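Local coordinates for surface protein SPB1 (Streptococcus agalactiae, PDB 4UZG), which forms the backbone subunit of the group B streptococcus pilus 2b, a surface fibre probably assembled by sortase, at residues Gln185-Val190 and Lys242-Tyr247. Residues are numbered along the deposited sequence; the frame is centred on the assembly and turned at random.
Sequences QGAIFV and KAPLGY
Ile-188 and Lys-242 meet through their side-chain torsions: chi1 of Ile-188 (-55°) sets CG1 anti to its carbonyl carbon, beside the backbone N, while CG of Lys-242 stands anti to its own backbone N and the lysine chain then bends at chi3 (84°). The bend folds the lysine across the isoleucine, so that Lys-242 CE packs on Ile-188 CD1 at 3.4 Å, a tight carbon contact, while Lys-242 CB lies beside CB and CG1 of Ile-188. Beneath them lies an antiparallel, hydrogen-bonded beta pair in the prealbumin-like domain, where strand 188-192 begins and the chain leaves strand 234-240. Ile-188 N reaches Lys-242 O at 2.9 Å, in the carbonyl plane on a lone pair, whereas the return bond from Lys-242 N to Ile-188 O is longer, 3.2 Å, and its donor is tilted from the plane of the Ile-188 carbonyl. A branched isoleucine suits the extended strand, and lysine offers it a methylene surface while Lys-242 NZ donates to a water that in turn donates to Gly-186 O.

Past the pair, Pro-244 continues the contact in apolar fashion. The methyl of Ala-187 lies against CG and CD of the puckered Pro-244 ring, Ala-187 CB to Pro-244 CD 3.8 Å; Asn-279 of strand 273-279 also touches this proline. Gly-186 has phi 87°, at which a CB would be jammed against the carbonyl O of Gln-185, and it would also point toward Pro-244. Pro-244 is the first residue of a type II turn and lends its O to Tyr-247 N; Leu-245 and Gly-246 are the central pair, glycine suiting the third position because phi is positive there. At this end a single water joins the segments, donating to Gln-185 O at 2.7 Å and accepting from Leu-245 N at 2.9 Å.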
loop_
_atom_site.group_PDB
_atom_site.type_symbol
_atom_site.label_atom_id
_atom_site.label_comp_id
_atom_site.label_asym_id
_atom_site.label_seq_id
_atom_site.Cartn_x
_atom_site.Cartn_y
_atom_site.Cartn_z
ATOM N N GLN A 185 4.821 10.276 30.824
ATOM C CA GLN A 185 3.554 9.643 30.535
ATOM C C GLN A 185 2.408 10.641 30.629
ATOM O O GLN A 185 2.512 11.689 31.297
ATOM C CB GLN A 185 3.322 8.496 31.518
ATOM C CG GLN A 185 2.980 8.977 32.922
ATOM C CD GLN A 185 2.713 7.881 33.851
ATOM O OE1 GLN A 185 3.461 6.906 33.914
ATOM N NE2 GLN A 185 1.636 8.017 34.612
ATOM N N GLY A 186 1.290 10.287 30.011
ATOM C CA GLY A 186 0.049 10.989 30.247
ATOM C C GLY A 186 -0.211 12.205 29.391
ATOM O O GLY A 186 -1.269 12.812 29.539
ATOM N N ALA A 187 0.717 12.584 28.509
ATOM C CA ALA A 187 0.431 13.670 27.567
ATOM C C ALA A 187 -0.528 13.151 26.505
ATOM O O ALA A 187 -0.435 11.993 26.108
ATOM C CB ALA A 187 1.704 14.128 26.898
ATOM N N ILE A 188 -1.434 14.013 26.051
ATOM C CA ILE A 188 -2.387 13.652 25.022
ATOM C C ILE A 188 -2.078 14.455 23.766
ATOM O O ILE A 188 -1.975 15.689 23.826
ATOM C CB ILE A 188 -3.856 13.884 25.444
ATOM C CG1 ILE A 188 -4.141 13.135 26.754
ATOM C CG2 ILE A 188 -4.820 13.465 24.326
ATOM C CD1 ILE A 188 -5.516 13.393 27.316
ATOM N N PHE A 189 -1.958 13.758 22.636
ATOM C CA PHE A 189 -1.739 14.368 21.325
ATOM C C PHE A 189 -2.808 13.944 20.349
ATOM O O PHE A 189 -3.366 12.840 20.431
ATOM C CB PHE A 189 -0.389 13.921 20.750
ATOM C CG PHE A 189 0.807 14.573 21.393
ATOM C CD1 PHE A 189 1.333 14.078 22.583
ATOM C CD2 PHE A 189 1.385 15.703 20.852
ATOM C CE1 PHE A 189 2.415 14.671 23.170
ATOM C CE2 PHE A 189 2.463 16.303 21.456
ATOM C CZ PHE A 189 2.973 15.804 22.626
ATOM N N VAL A 190 -3.035 14.816 19.375
ATOM C CA VAL A 190 -3.683 14.468 18.127
ATOM C C VAL A 190 -2.699 14.756 16.990
ATOM O O VAL A 190 -1.749 15.527 17.158
ATOM C CB VAL A 190 -5.028 15.210 17.935
ATOM C CG1 VAL A 190 -6.009 14.803 19.018
ATOM C CG2 VAL A 190 -4.865 16.722 17.886
ATOM N N LYS A 242 -3.201 17.888 25.871
ATOM C CA LYS A 242 -3.079 17.908 27.333
ATOM C C LYS A 242 -1.616 17.647 27.654
ATOM O O LYS A 242 -1.043 16.668 27.178
ATOM C CB LYS A 242 -3.970 16.855 27.998
ATOM C CG LYS A 242 -3.960 16.933 29.522
ATOM C CD LYS A 242 -4.998 15.972 30.162
ATOM C CE LYS A 242 -4.486 14.506 30.344
ATOM N NZ LYS A 242 -5.304 13.595 31.319
ATOM N N ALA A 243 -0.999 18.527 28.435
ATOM C CA ALA A 243 0.370 18.314 28.858
ATOM C C ALA A 243 0.422 17.258 29.970
ATOM O O ALA A 243 -0.571 17.030 30.661
ATOM C CB ALA A 243 0.972 19.622 29.344
ATOM N N PRO A 244 1.590 16.622 30.172
ATOM C CA PRO A 244 1.733 15.775 31.355
ATOM C C PRO A 244 1.481 16.579 32.610
ATOM O O PRO A 244 1.589 17.812 32.630
ATOM C CB PRO A 244 3.201 15.292 31.302
ATOM C CG PRO A 244 3.623 15.507 29.903
ATOM C CD PRO A 244 2.845 16.709 29.431
ATOM N N LEU A 245 1.130 15.867 33.662
ATOM C CA LEU A 245 0.784 16.475 34.919
ATOM C C LEU A 245 1.869 17.449 35.386
ATOM O O LEU A 245 3.021 17.066 35.538
ATOM C CB LEU A 245 0.611 15.365 35.952
ATOM C CG LEU A 245 0.229 15.773 37.368
ATOM C CD1 LEU A 245 -1.146 16.370 37.403
ATOM C CD2 LEU A 245 0.296 14.576 38.306
ATOM N N GLY A 246 1.493 18.703 35.639
ATOM C CA GLY A 246 2.429 19.709 36.114
ATOM C C GLY A 246 3.166 20.503 35.051
ATOM O O GLY A 246 3.918 21.422 35.398
ATOM N N TYR A 247 2.959 20.166 33.782
ATOM C CA TYR A 247 3.613 20.832 32.664
ATOM C C TYR A 247 2.677 21.822 31.978
ATOM O O TYR A 247 1.452 21.680 32.034
ATOM C CB TYR A 247 4.138 19.776 31.678
ATOM C CG TYR A 247 5.311 19.014 32.247
ATOM C CD1 TYR A 247 5.140 18.010 33.177
ATOM C CD2 TYR A 247 6.610 19.351 31.889
ATOM C CE1 TYR A 247 6.222 17.360 33.725
ATOM C CE2 TYR A 247 7.690 18.696 32.430
ATOM C CZ TYR A 247 7.500 17.704 33.352
ATOM O OH TYR A 247 8.558 17.029 33.940
HETATM O O HOH W 1 1.120 12.960 33.285
HETATM O O HOH W 2 -3.452 11.471 30.596
#